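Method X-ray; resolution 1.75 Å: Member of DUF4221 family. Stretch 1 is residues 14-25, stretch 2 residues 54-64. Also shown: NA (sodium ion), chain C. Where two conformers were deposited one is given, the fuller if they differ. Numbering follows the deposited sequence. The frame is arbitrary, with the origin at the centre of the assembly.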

# COMPACT_ATOMS: atom_id res chain seq x y z
N LYS A 14 -11.12 -6.82 19.35
CA LYS A 14 -9.98 -7.06 20.22
C LYS A 14 -8.75 -6.29 19.74
O LYS A 14 -8.78 -5.68 18.68
CB LYS A 14 -9.69 -8.56 20.32
CG LYS A 14 -9.60 -9.33 18.98
CD LYS A 14 -10.92 -10.01 18.55
CE LYS A 14 -10.70 -11.19 17.57
NZ LYS A 14 -11.92 -12.08 17.39
N GLN A 15 -7.70 -6.31 20.55
CA GLN A 15 -6.42 -5.74 20.17
C GLN A 15 -5.33 -6.80 20.09
O GLN A 15 -5.37 -7.81 20.77
CB GLN A 15 -5.99 -4.72 21.21
CG GLN A 15 -6.65 -3.36 21.11
CD GLN A 15 -5.80 -2.27 21.77
OE1 GLN A 15 -5.15 -2.51 22.80
NE2 GLN A 15 -5.79 -1.09 21.18
N LEU A 16 -4.38 -6.54 19.21
CA LEU A 16 -3.15 -7.32 19.11
C LEU A 16 -2.04 -6.42 19.55
O LEU A 16 -2.00 -5.23 19.19
CB LEU A 16 -2.81 -7.75 17.68
CG LEU A 16 -3.72 -8.69 16.91
CD1 LEU A 16 -3.18 -8.76 15.47
CD2 LEU A 16 -3.83 -10.08 17.54
N ALA A 17 -1.13 -6.95 20.36
CA ALA A 17 0.01 -6.16 20.84
C ALA A 17 1.28 -6.99 20.79
O ALA A 17 1.35 -8.06 21.41
CB ALA A 17 -0.23 -5.60 22.25
N PHE A 18 2.27 -6.50 20.07
CA PHE A 18 3.55 -7.16 19.96
C PHE A 18 4.64 -6.35 20.68
O PHE A 18 5.05 -5.27 20.22
CB PHE A 18 3.96 -7.34 18.49
CG PHE A 18 2.96 -8.07 17.64
CD1 PHE A 18 2.97 -9.47 17.58
CD2 PHE A 18 2.06 -7.38 16.84
CE1 PHE A 18 2.05 -10.15 16.77
CE2 PHE A 18 1.15 -8.04 16.04
CZ PHE A 18 1.14 -9.43 15.99
N PRO A 19 5.17 -6.88 21.78
CA PRO A 19 6.24 -6.20 22.47
C PRO A 19 7.52 -6.25 21.64
O PRO A 19 7.85 -7.27 21.06
CB PRO A 19 6.40 -6.99 23.78
CG PRO A 19 5.12 -7.69 23.95
CD PRO A 19 4.70 -8.06 22.56
N LEU A 20 8.21 -5.12 21.60
CA LEU A 20 9.42 -4.94 20.80
C LEU A 20 10.59 -4.57 21.69
O LEU A 20 10.44 -4.26 22.87
CB LEU A 20 9.18 -3.82 19.75
CG LEU A 20 7.91 -3.87 18.89
CD1 LEU A 20 7.83 -2.63 17.97
CD2 LEU A 20 7.82 -5.18 18.03
N ASP A 21 11.77 -4.58 21.12
CA ASP A 21 12.93 -3.97 21.74
C ASP A 21 13.70 -3.21 20.67
O ASP A 21 13.16 -2.91 19.61
CB ASP A 21 13.79 -5.00 22.47
CG ASP A 21 14.50 -5.99 21.54
OD1 ASP A 21 14.42 -5.89 20.29
OD2 ASP A 21 15.14 -6.92 22.07
N GLU A 22 14.96 -2.89 20.95
CA GLU A 22 15.76 -2.07 20.01
C GLU A 22 16.02 -2.75 18.66
O GLU A 22 16.39 -2.08 17.70
CB GLU A 22 17.12 -1.71 20.65
CG GLU A 22 18.11 -2.81 20.78
CD GLU A 22 17.89 -3.73 21.99
OE1 GLU A 22 16.94 -3.50 22.80
OE2 GLU A 22 18.70 -4.68 22.10
N GLN A 23 15.86 -4.08 18.58
CA GLN A 23 16.07 -4.79 17.33
C GLN A 23 14.93 -4.69 16.32
O GLN A 23 15.10 -5.09 15.17
CB GLN A 23 16.34 -6.28 17.59
CG GLN A 23 17.71 -6.57 18.20
CD GLN A 23 18.10 -8.03 17.91
OE1 GLN A 23 17.56 -8.95 18.53
NE2 GLN A 23 18.98 -8.24 16.91
N THR A 24 13.77 -4.19 16.75
CA THR A 24 12.62 -4.07 15.85
C THR A 24 12.01 -2.70 16.01
O THR A 24 11.52 -2.37 17.08
CB THR A 24 11.54 -5.15 16.13
OG1 THR A 24 12.20 -6.42 16.28
CG2 THR A 24 10.52 -5.18 14.94
N TYR A 25 11.99 -1.89 14.94
CA TYR A 25 11.35 -0.58 15.02
C TYR A 25 9.87 -0.74 14.78
O TYR A 25 9.43 -1.65 14.03
CB TYR A 25 11.95 0.36 13.98
CG TYR A 25 11.55 1.80 14.17
CD1 TYR A 25 11.85 2.48 15.34
CD2 TYR A 25 10.84 2.48 13.18
CE1 TYR A 25 11.46 3.82 15.51
CE2 TYR A 25 10.49 3.81 13.33
CZ TYR A 25 10.82 4.46 14.50
OH TYR A 25 10.46 5.76 14.70
NA NA C . 11.96 -1.01 18.86
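Stretch 2 54-64: IVIFDIENQQI

Two segments far apart in sequence can pack closely without pairing their backbones, provided the side chains of one fill the hollows left by the other. The contact between residues 14-25 and 54-64 illustrates this: 563 Å² is buried, counted over both sides, and a single direct hydrogen bond crosses it.

Stretch 1 runs as a strand through Pro 19 and then bends into a type I turn from Asp 21 to Thr 24. Stretch 2 enters already as a strand, which runs through Asp 58; a turn through Ile 59 to Gln 62 follows, and then a second strand begins at Gln 63. The two strands of stretch 2 are joined by Asp 58 N to Gln 63 O at 2.8 Å and, weakly, by Gln 63 N to Asp 58 O at 3.3 Å. Stretch 2 lies with its turn beside the strand of stretch 1 and its start near the later turn: Phe 18 and Gln 63 approach to 5.5 Å between CA atoms, Thr 24 and Val 55 to 7.7 Å. The path from Val 55 to Ile 59 thus runs broadly opposite to that from Leu 16 to Thr 24.

The principal bump is Phe 18, whose CA-to-CB bond points toward stretch 2. Its ring enters a pocket with Phe 57 CB over one face, 4.0 Å from the ring centroid, while backbone atoms line its edge: Phe 18 CE1 lies 3.4 Å from Asp 58 O, and Phe 18 CD1 lies 3.5 Å from Gln 63 N. The rings of Phe 18 and Phe 57 meet obliquely, their planes at 40°, with Phe 18 CD1 just 3.4 Å from Phe 57 CD1.

Phe 57 returns the favour. Its ring tip rests against Leu 20 and Thr 24 together, with Phe 57 CZ 3.7 Å from Leu 20 CD2 and 4.2 Å from Thr 24 CG2. Further along, Thr 24 OG1 sits 4.0 Å from Val 55 CG2 and 3.9 Å from Ile 64 CD1, so Thr 24, the last residue of the turn, closes this end of the contact.

At the other end, Leu 16 CD1 packs 4.0 Å from Ile 59 CG2. Gln 62, whose backbone adopts a left-handed conformation (43/55), starts sideways, but its side chain reaches over to the strand, where Ala 17 N donates to Gln 62 OE1 at 2.9 Å. Water 1 donates to the same Gln 62 OE1 at 2.7 Å and to Gln 15 O at 3.1 Å, bridging the margin where direct packing thins out.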

# COMPACT_ATOMS: atom_id res chain seq x y z
N ILE A 54 13.94 -8.65 8.15
CA ILE A 54 12.52 -8.85 8.12
C ILE A 54 12.13 -9.61 9.38
O ILE A 54 12.75 -10.64 9.71
CB ILE A 54 12.09 -9.63 6.86
CG1 ILE A 54 12.38 -8.82 5.59
CG2 ILE A 54 10.58 -10.01 6.91
CD1 ILE A 54 12.40 -9.69 4.32
N VAL A 55 11.10 -9.13 10.05
CA VAL A 55 10.55 -9.81 11.20
C VAL A 55 9.21 -10.42 10.80
O VAL A 55 8.39 -9.78 10.14
CB VAL A 55 10.37 -8.84 12.37
CG1 VAL A 55 9.57 -9.45 13.53
CG2 VAL A 55 11.75 -8.33 12.82
N ILE A 56 8.98 -11.66 11.25
CA ILE A 56 7.71 -12.29 11.06
C ILE A 56 7.02 -12.37 12.41
O ILE A 56 7.59 -12.94 13.35
CB ILE A 56 7.88 -13.73 10.49
CG1 ILE A 56 8.71 -13.73 9.20
CG2 ILE A 56 6.48 -14.41 10.32
CD1 ILE A 56 8.14 -12.88 8.05
N PHE A 57 5.83 -11.78 12.53
CA PHE A 57 5.07 -11.83 13.75
C PHE A 57 4.01 -12.93 13.71
O PHE A 57 3.31 -13.08 12.73
CB PHE A 57 4.34 -10.52 14.02
CG PHE A 57 5.24 -9.36 14.39
CD1 PHE A 57 5.81 -9.26 15.66
CD2 PHE A 57 5.50 -8.37 13.49
CE1 PHE A 57 6.63 -8.20 16.00
CE2 PHE A 57 6.28 -7.29 13.83
CZ PHE A 57 6.84 -7.18 15.08
N ASP A 58 3.88 -13.63 14.83
CA ASP A 58 2.86 -14.68 15.07
C ASP A 58 1.60 -14.05 15.64
O ASP A 58 1.61 -13.55 16.77
CB ASP A 58 3.47 -15.68 16.02
CG ASP A 58 2.55 -16.85 16.35
OD1 ASP A 58 1.31 -16.76 16.15
OD2 ASP A 58 3.11 -17.84 16.85
N ILE A 59 0.54 -13.99 14.84
CA ILE A 59 -0.67 -13.27 15.22
C ILE A 59 -1.39 -13.94 16.40
O ILE A 59 -1.72 -13.27 17.40
CB ILE A 59 -1.60 -13.07 14.01
CG1 ILE A 59 -0.99 -12.02 13.05
CG2 ILE A 59 -2.99 -12.59 14.49
CD1 ILE A 59 -1.59 -12.04 11.65
N GLU A 60 -1.59 -15.26 16.32
CA GLU A 60 -2.29 -16.00 17.38
C GLU A 60 -1.58 -15.83 18.71
O GLU A 60 -2.22 -15.66 19.73
CB GLU A 60 -2.33 -17.50 17.00
CG GLU A 60 -2.99 -18.42 18.04
CD GLU A 60 -2.67 -19.94 17.84
OE1 GLU A 60 -1.92 -20.34 16.90
OE2 GLU A 60 -3.18 -20.73 18.66
N ASN A 61 -0.24 -15.88 18.70
CA ASN A 61 0.54 -15.87 19.93
C ASN A 61 1.10 -14.49 20.31
O ASN A 61 1.75 -14.34 21.35
CB ASN A 61 1.66 -16.92 19.82
CG ASN A 61 1.10 -18.34 19.77
OD1 ASN A 61 0.31 -18.71 20.64
ND2 ASN A 61 1.47 -19.10 18.77
N GLN A 62 0.75 -13.47 19.52
CA GLN A 62 1.18 -12.09 19.76
C GLN A 62 2.65 -11.95 20.15
O GLN A 62 2.99 -11.34 21.18
CB GLN A 62 0.26 -11.42 20.78
CG GLN A 62 -1.20 -11.43 20.29
CD GLN A 62 -2.15 -10.64 21.17
OE1 GLN A 62 -1.89 -9.50 21.52
NE2 GLN A 62 -3.27 -11.24 21.51
N GLN A 63 3.52 -12.48 19.30
CA GLN A 63 4.96 -12.43 19.54
C GLN A 63 5.70 -12.53 18.21
O GLN A 63 5.11 -12.78 17.17
CB GLN A 63 5.37 -13.58 20.49
CG GLN A 63 5.28 -14.92 19.86
CD GLN A 63 5.79 -16.03 20.81
OE1 GLN A 63 5.41 -16.08 21.96
NE2 GLN A 63 6.68 -16.85 20.32
N ILE A 64 7.01 -12.32 18.26
CA ILE A 64 7.87 -12.59 17.12
C ILE A 64 8.01 -14.10 16.87
O ILE A 64 8.36 -14.86 17.79
CB ILE A 64 9.27 -11.93 17.30
CG1 ILE A 64 9.08 -10.39 17.29
CG2 ILE A 64 10.23 -12.35 16.20
CD1 ILE A 64 10.37 -9.62 17.64
O HOH W 1 -3.40 -8.06 23.16
O HOH W 2 14.04 -0.14 17.43
O HOH W 3 10.59 0.85 18.20